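Side-chain contacts in 1,3-1,4-beta-glucanase (Hordeum vulgare, PDB 1AQ0), which probably hydrolyses (1,4)-beta linkages in the mixed-linkage 1,3-1,4-beta-glucans of cereal cell walls, as a family 17 glycoside hydrolase with a TIM-barrel fold: residues Gly111-Ala115 with Ala116-His120; Phe135-Pro138 with Ser139-Ser142; Gln156-Arg160 with Thr161-Leu165. One frame throughout, in Å; residues are numbered along the deposited sequence.

How the contacts relate
All three contacts are local turns in one (beta/alpha)8 barrel, met in series along the chain. Contacts 1 and 3 do the same job: each ends an outer helix, 102-115 or 145-161, with a Schellman motif just before a parallel barrel strand, 122-128 or 165-168. Their centres are 16 Å apart and their nearest atoms about 7 Å, without touching. Both therefore sit at the N-terminal ends of barrel strands. Contact 2 belongs to the excursion that follows strand 122-128, on the C-terminal side, where enzymes of this fold carry their active site. Its centre is 36 Å from that of contact 1 and 22 Å from that of contact 3.

Contact 1: Gly111-Ala115 with Ala116-His120; sequences GALVA and AGLGH
Leu113 and Leu118 touch across the end of helix 102-115, and the chain turns between them. Backbone bonds hold this turn together. The last ordinary helical link runs from Ala116 N to Ala112 O at 3.2 Å, and the same N-H makes a weak bond to Leu113 O. Two further bonds then close the turn. Leu118 N reaches back five residues to Leu113 O at 2.9 Å, while Gly117 N takes Val114 O at 2.8 Å. This second bond is short and fairly straight at hydrogen, yet the donor stands 53° out of the carbonyl plane, well above it. The chain can fold back this way because Gly117 adopts a left-handed conformation (phi 84°), one that glycine takes up easily.

The side-chain contacts lie beside these bonds. Leu113 has CG beside its backbone N and anti to the carbonyl carbon (chi1 -75°), which brings CD2 to 4.1 Å from Leu118 CB, the two leucine side chains crossing at about a right angle. Two methylene or methyl carbons also approach carbonyl oxygens. Leu118 CB rests 3.6 Å from Leu113 O, flanking the oxygen that its own N-H grips. Nearer the helix, Ala116 CB sits 3.6 Å from Ala112 O.

Beyond the turn, the neighbouring helix 66-78 receives these side chains: Ala112 and Leu113 meet Val73, Leu118 meets Ile77, and Ala116 meets Gln78. The shorter bond held within the span of the longer, the left-handed glycine and the apolar touch between the residues joined by the longer bond make a Schellman motif, here ending an outer helix of the TIM barrel just ahead of strand 122-128.

Contact 2: Phe135-Pro138 with Ser139-Ser142; sequences FSPP and SAGS
Pro137 O accepts the N-H of Ala140 at 2.8 Å, and Pro138 O accepts the N-H of Gly141 at 3.1 Å. These two successive three-residue links wind the chain into a short 3-10 turn. Neither donor lies in its carbonyl plane: Ala140 N is 42° out of the plane at Pro137 O, and Gly141 N stands steeper still, 69° above that of Pro138.

The Pro137 ring, which follows a cis peptide bond, lies alongside the turn. Its CD is 4.1 Å from Ala140 CB, a methyl that also sits 3.4 Å from Pro137 O. One residue earlier in the turn, Ser139 OG lies 4.0 Å from Pro137 CG. The turn forms the loop between the antiparallel strands 132-134 and 142-143, a beta-hairpin set into the connection from barrel strand 122-128 to helix 145-161.

Ser139 holds OG between its backbone N and carbonyl carbon (chi1 59°), and from there the hydroxyl hydrogen-bonds to Asp198 OD1, tying the hairpin loop to strand 196-198. On the helix 206-219 side, Pro138 O takes a second hydrogen bond, from Thr216 OG1, while the ring of Pro138 packs on Thr209 and Asp212.

Contact 3: Gln156-Arg160 with Thr161-Leu165; sequences QFLAR and TNAPL
Thr161 lays its methyl over the Phe157 ring one turn back, at the point where helix 145-161 closes in a Schellman motif ahead of barrel strand 165-168. CG2 lies 4.2 Å from the ring centroid and 24° off its normal, a CH-pi contact over the face, displaced toward the rim. With CG anti to the backbone N (chi1 166°), the Phe157 ring lies where the methyl of Thr161 can cover it. Both side chains also touch helix 102-115, Phe157 at Met106 and Lys107, Thr161 at His110.

Leu158 faces the outgoing chain instead. Its fork splits the work: CD2 touches Ala163 CB at 4.0 Å, and CD1 meets Leu165 CB at 3.8 Å, the two leucine side chains crossing obliquely. CD2 also rests 3.7 Å from Pro164 O, an oxygen that accepts a hydrogen bond from Thr124 OG1.

The turn behind them hinges on Asn162, left-handed at phi 59°. Ala163 N returns to Leu158 O at 3.0 Å in a nearly straight bond, while the companion link from Asn162 N to Ala159 O is weak. Thr161 adds a double grip on one oxygen: its OG1 reaches Phe157 O at 2.9 Å and its backbone N the same oxygen at 3.1 Å, the two donors arriving from opposite faces of the carbonyl plane.

Contact 1: Gly111-Ala115 with Ala116-His120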
loop_
_atom_site.group_PDB
_atom_site.type_symbol
_atom_site.label_atom_id
_atom_site.label_comp_id
_atom_site.label_asym_id
_atom_site.label_seq_id
_atom_site.Cartn_x
_atom_site.Cartn_y
_atom_site.Cartn_z
ATOM N N GLY A 111 4.030 -22.626 -14.741
ATOM C CA GLY A 111 5.070 -22.973 -15.693
ATOM C C GLY A 111 4.569 -22.957 -17.124
ATOM O O GLY A 111 5.256 -22.476 -18.025
ATOM N N ALA A 112 3.360 -23.466 -17.332
ATOM C CA ALA A 112 2.758 -23.509 -18.659
ATOM C C ALA A 112 2.479 -22.106 -19.187
ATOM O O ALA A 112 2.679 -21.832 -20.372
ATOM C CB ALA A 112 1.477 -24.337 -18.629
ATOM N N LEU A 113 2.009 -21.217 -18.315
ATOM C CA LEU A 113 1.717 -19.840 -18.713
ATOM C C LEU A 113 2.981 -19.114 -19.177
ATOM O O LEU A 113 2.977 -18.447 -20.214
ATOM C CB LEU A 113 1.048 -19.080 -17.567
ATOM C CG LEU A 113 -0.418 -19.452 -17.340
ATOM C CD1 LEU A 113 -0.909 -18.858 -16.033
ATOM C CD2 LEU A 113 -1.252 -18.966 -18.513
ATOM N N VAL A 114 4.067 -19.271 -18.428
ATOM C CA VAL A 114 5.341 -18.643 -18.774
ATOM C C VAL A 114 5.841 -19.103 -20.152
ATOM O O VAL A 114 6.080 -18.284 -21.041
ATOM C CB VAL A 114 6.403 -18.942 -17.696
ATOM C CG1 VAL A 114 7.783 -18.486 -18.155
ATOM C CG2 VAL A 114 6.024 -18.249 -16.403
ATOM N N ALA A 115 5.913 -20.416 -20.343
ATOM C CA ALA A 115 6.376 -20.999 -21.599
ATOM C C ALA A 115 5.592 -20.530 -22.822
ATOM O O ALA A 115 6.134 -20.478 -23.932
ATOM C CB ALA A 115 6.340 -22.520 -21.508
ATOM N N ALA A 116 4.323 -20.186 -22.619
ATOM C CA ALA A 116 3.456 -19.735 -23.707
ATOM C C ALA A 116 3.553 -18.236 -23.974
ATOM O O ALA A 116 2.941 -17.732 -24.914
ATOM C CB ALA A 116 2.010 -20.118 -23.413
ATOM N N GLY A 117 4.319 -17.530 -23.145
ATOM C CA GLY A 117 4.467 -16.093 -23.305
ATOM C C GLY A 117 3.333 -15.333 -22.643
ATOM O O GLY A 117 3.060 -14.177 -22.987
ATOM N N LEU A 118 2.691 -15.976 -21.669
ATOM C CA LEU A 118 1.571 -15.384 -20.943
ATOM C C LEU A 118 1.887 -15.236 -19.456
ATOM O O LEU A 118 0.986 -15.249 -18.620
ATOM C CB LEU A 118 0.315 -16.243 -21.123
ATOM C CG LEU A 118 -0.183 -16.469 -22.554
ATOM C CD1 LEU A 118 -1.310 -17.503 -22.560
ATOM C CD2 LEU A 118 -0.637 -15.147 -23.170
ATOM N N GLY A 119 3.166 -15.038 -19.139
ATOM C CA GLY A 119 3.594 -14.889 -17.756
ATOM C C GLY A 119 2.996 -13.724 -16.985
ATOM O O GLY A 119 3.217 -13.602 -15.779
ATOM N N HIS A 120 2.276 -12.848 -17.677
ATOM C CA HIS A 120 1.642 -11.703 -17.028
ATOM C C HIS A 120 0.348 -12.100 -16.304
ATOM O O HIS A 120 -0.155 -11.347 -15.470
ATOM C CB HIS A 120 1.371 -10.589 -18.044
ATOM C CG HIS A 120 0.580 -11.033 -19.232
ATOM N ND1 HIS A 120 1.110 -11.717 -20.301
ATOM C CD2 HIS A 120 -0.740 -10.881 -19.512
ATOM C CE1 HIS A 120 0.123 -11.954 -21.175
ATOM N NE2 HIS A 120 -1.019 -11.465 -20.738
#

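Contact 2: Phe135-Pro138 with Ser139-Ser142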
loop_
_atom_site.group_PDB
_atom_site.type_symbol
_atom_site.label_atom_id
_atom_site.label_comp_id
_atom_site.label_asym_id
_atom_site.label_seq_id
_atom_site.Cartn_x
_atom_site.Cartn_y
_atom_site.Cartn_z
ATOM N N PHE A 135 -10.094 -13.967 13.846
ATOM C CA PHE A 135 -10.269 -12.830 12.947
ATOM C C PHE A 135 -10.374 -11.534 13.738
ATOM O O PHE A 135 -10.188 -10.447 13.192
ATOM C CB PHE A 135 -11.502 -13.007 12.049
ATOM C CG PHE A 135 -12.801 -13.082 12.797
ATOM C CD1 PHE A 135 -13.493 -11.921 13.139
ATOM C CD2 PHE A 135 -13.321 -14.312 13.182
ATOM C CE1 PHE A 135 -14.689 -11.984 13.860
ATOM C CE2 PHE A 135 -14.514 -14.391 13.903
ATOM C CZ PHE A 135 -15.201 -13.222 14.245
ATOM N N SER A 136 -10.636 -11.656 15.034
ATOM C CA SER A 136 -10.785 -10.491 15.892
ATOM C C SER A 136 -10.042 -10.693 17.211
ATOM O O SER A 136 -10.193 -11.729 17.860
ATOM C CB SER A 136 -12.273 -10.240 16.151
ATOM O OG SER A 136 -12.491 -8.986 16.767
ATOM N N PRO A 137 -9.171 -9.735 17.586
ATOM C CA PRO A 137 -8.872 -8.519 16.824
ATOM C C PRO A 137 -7.958 -8.865 15.639
ATOM O O PRO A 137 -7.230 -9.864 15.687
ATOM C CB PRO A 137 -8.183 -7.635 17.867
ATOM C CG PRO A 137 -7.434 -8.618 18.686
ATOM C CD PRO A 137 -8.421 -9.756 18.858
ATOM N N PRO A 138 -7.960 -8.032 14.576
ATOM C CA PRO A 138 -7.132 -8.271 13.383
ATOM C C PRO A 138 -5.655 -8.534 13.647
ATOM O O PRO A 138 -5.025 -9.287 12.912
ATOM C CB PRO A 138 -7.346 -7.002 12.558
ATOM C CG PRO A 138 -8.727 -6.617 12.909
ATOM C CD PRO A 138 -8.762 -6.808 14.407
ATOM N N SER A 139 -5.101 -7.932 14.698
ATOM C CA SER A 139 -3.691 -8.135 15.022
ATOM C C SER A 139 -3.421 -9.567 15.490
ATOM O O SER A 139 -2.279 -10.019 15.493
ATOM C CB SER A 139 -3.228 -7.144 16.090
ATOM O OG SER A 139 -3.983 -7.284 17.276
ATOM N N ALA A 140 -4.475 -10.270 15.890
ATOM C CA ALA A 140 -4.346 -11.643 16.354
ATOM C C ALA A 140 -4.752 -12.656 15.277
ATOM O O ALA A 140 -4.810 -13.860 15.536
ATOM C CB ALA A 140 -5.181 -11.847 17.613
ATOM N N GLY A 141 -5.026 -12.164 14.071
ATOM C CA GLY A 141 -5.440 -13.030 12.981
ATOM C C GLY A 141 -4.506 -14.189 12.701
ATOM O O GLY A 141 -3.285 -14.025 12.672
ATOM N N SER A 142 -5.075 -15.369 12.492
ATOM C CA SER A 142 -4.273 -16.549 12.197
ATOM C C SER A 142 -5.136 -17.643 11.592
ATOM O O SER A 142 -6.357 -17.643 11.760
ATOM C CB SER A 142 -3.590 -17.063 13.466
ATOM O OG SER A 142 -4.539 -17.240 14.499
#

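Contact 3: Gln156-Arg160 with Thr161-Leu165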
loop_
_atom_site.group_PDB
_atom_site.type_symbol
_atom_site.label_atom_id
_atom_site.label_comp_id
_atom_site.label_asym_id
_atom_site.label_seq_id
_atom_site.Cartn_x
_atom_site.Cartn_y
_atom_site.Cartn_z
ATOM N N GLN A 156 3.786 -18.953 0.499
ATOM C CA GLN A 156 5.188 -18.883 0.085
ATOM C C GLN A 156 5.319 -18.921 -1.436
ATOM O O GLN A 156 6.144 -18.212 -2.009
ATOM C CB GLN A 156 6.001 -19.998 0.758
ATOM C CG GLN A 156 6.173 -19.773 2.266
ATOM C CD GLN A 156 6.505 -21.040 3.053
ATOM O OE1 GLN A 156 6.987 -22.035 2.495
ATOM N NE2 GLN A 156 6.250 -21.004 4.362
ATOM N N PHE A 157 4.477 -19.714 -2.093
ATOM C CA PHE A 157 4.493 -19.803 -3.553
ATOM C C PHE A 157 4.051 -18.466 -4.137
ATOM O O PHE A 157 4.644 -17.969 -5.091
ATOM C CB PHE A 157 3.559 -20.927 -4.041
ATOM C CG PHE A 157 3.251 -20.872 -5.520
ATOM C CD1 PHE A 157 4.150 -21.372 -6.456
ATOM C CD2 PHE A 157 2.069 -20.296 -5.977
ATOM C CE1 PHE A 157 3.877 -21.296 -7.820
ATOM C CE2 PHE A 157 1.790 -20.218 -7.340
ATOM C CZ PHE A 157 2.696 -20.717 -8.260
ATOM N N LEU A 158 3.006 -17.892 -3.546
ATOM C CA LEU A 158 2.449 -16.616 -3.992
ATOM C C LEU A 158 3.449 -15.485 -3.809
ATOM O O LEU A 158 3.579 -14.618 -4.678
ATOM C CB LEU A 158 1.153 -16.301 -3.231
ATOM C CG LEU A 158 0.013 -17.314 -3.375
ATOM C CD1 LEU A 158 -1.137 -16.936 -2.465
ATOM C CD2 LEU A 158 -0.440 -17.380 -4.819
ATOM N N ALA A 159 4.159 -15.497 -2.684
ATOM C CA ALA A 159 5.159 -14.469 -2.403
ATOM C C ALA A 159 6.245 -14.502 -3.468
ATOM O O ALA A 159 6.603 -13.469 -4.035
ATOM C CB ALA A 159 5.766 -14.682 -1.031
ATOM N N ARG A 160 6.716 -15.704 -3.790
ATOM C CA ARG A 160 7.765 -15.865 -4.794
ATOM C C ARG A 160 7.348 -15.496 -6.218
ATOM O O ARG A 160 8.185 -15.063 -7.010
ATOM C CB ARG A 160 8.310 -17.297 -4.786
ATOM C CG ARG A 160 8.987 -17.712 -3.482
ATOM C CD ARG A 160 9.541 -19.143 -3.544
ATOM N NE ARG A 160 8.871 -19.961 -4.555
ATOM C CZ ARG A 160 8.196 -21.083 -4.311
ATOM N NH1 ARG A 160 8.083 -21.554 -3.072
ATOM N NH2 ARG A 160 7.622 -21.735 -5.317
ATOM N N THR A 161 6.068 -15.658 -6.545
ATOM C CA THR A 161 5.585 -15.361 -7.893
ATOM C C THR A 161 4.900 -14.004 -8.027
ATOM O O THR A 161 4.394 -13.660 -9.099
ATOM C CB THR A 161 4.636 -16.470 -8.404
ATOM O OG1 THR A 161 3.568 -16.657 -7.465
ATOM C CG2 THR A 161 5.394 -17.783 -8.568
ATOM N N ASN A 162 4.862 -13.245 -6.935
ATOM C CA ASN A 162 4.245 -11.921 -6.942
ATOM C C ASN A 162 2.769 -12.011 -7.336
ATOM O O ASN A 162 2.263 -11.205 -8.119
ATOM C CB ASN A 162 5.006 -10.984 -7.898
ATOM C CG ASN A 162 4.679 -9.509 -7.670
ATOM O OD1 ASN A 162 4.558 -8.734 -8.622
ATOM N ND2 ASN A 162 4.564 -9.111 -6.403
ATOM N N ALA A 163 2.095 -13.021 -6.795
ATOM C CA ALA A 163 0.683 -13.240 -7.066
ATOM C C ALA A 163 -0.099 -12.999 -5.782
ATOM O O ALA A 163 0.416 -13.207 -4.680
ATOM C CB ALA A 163 0.460 -14.663 -7.561
ATOM N N PRO A 164 -1.341 -12.516 -5.904
ATOM C CA PRO A 164 -2.148 -12.262 -4.710
ATOM C C PRO A 164 -2.863 -13.518 -4.250
ATOM O O PRO A 164 -2.833 -14.541 -4.935
ATOM C CB PRO A 164 -3.153 -11.233 -5.211
ATOM C CG PRO A 164 -3.420 -11.711 -6.610
ATOM C CD PRO A 164 -2.029 -12.041 -7.122
ATOM N N LEU A 165 -3.434 -13.457 -3.053
ATOM C CA LEU A 165 -4.225 -14.557 -2.527
ATOM C C LEU A 165 -5.671 -14.084 -2.686
ATOM O O LEU A 165 -5.957 -12.903 -2.487
ATOM C CB LEU A 165 -3.936 -14.804 -1.036
ATOM C CG LEU A 165 -4.871 -15.790 -0.305
ATOM C CD1 LEU A 165 -4.699 -17.207 -0.839
ATOM C CD2 LEU A 165 -4.626 -15.763 1.186
#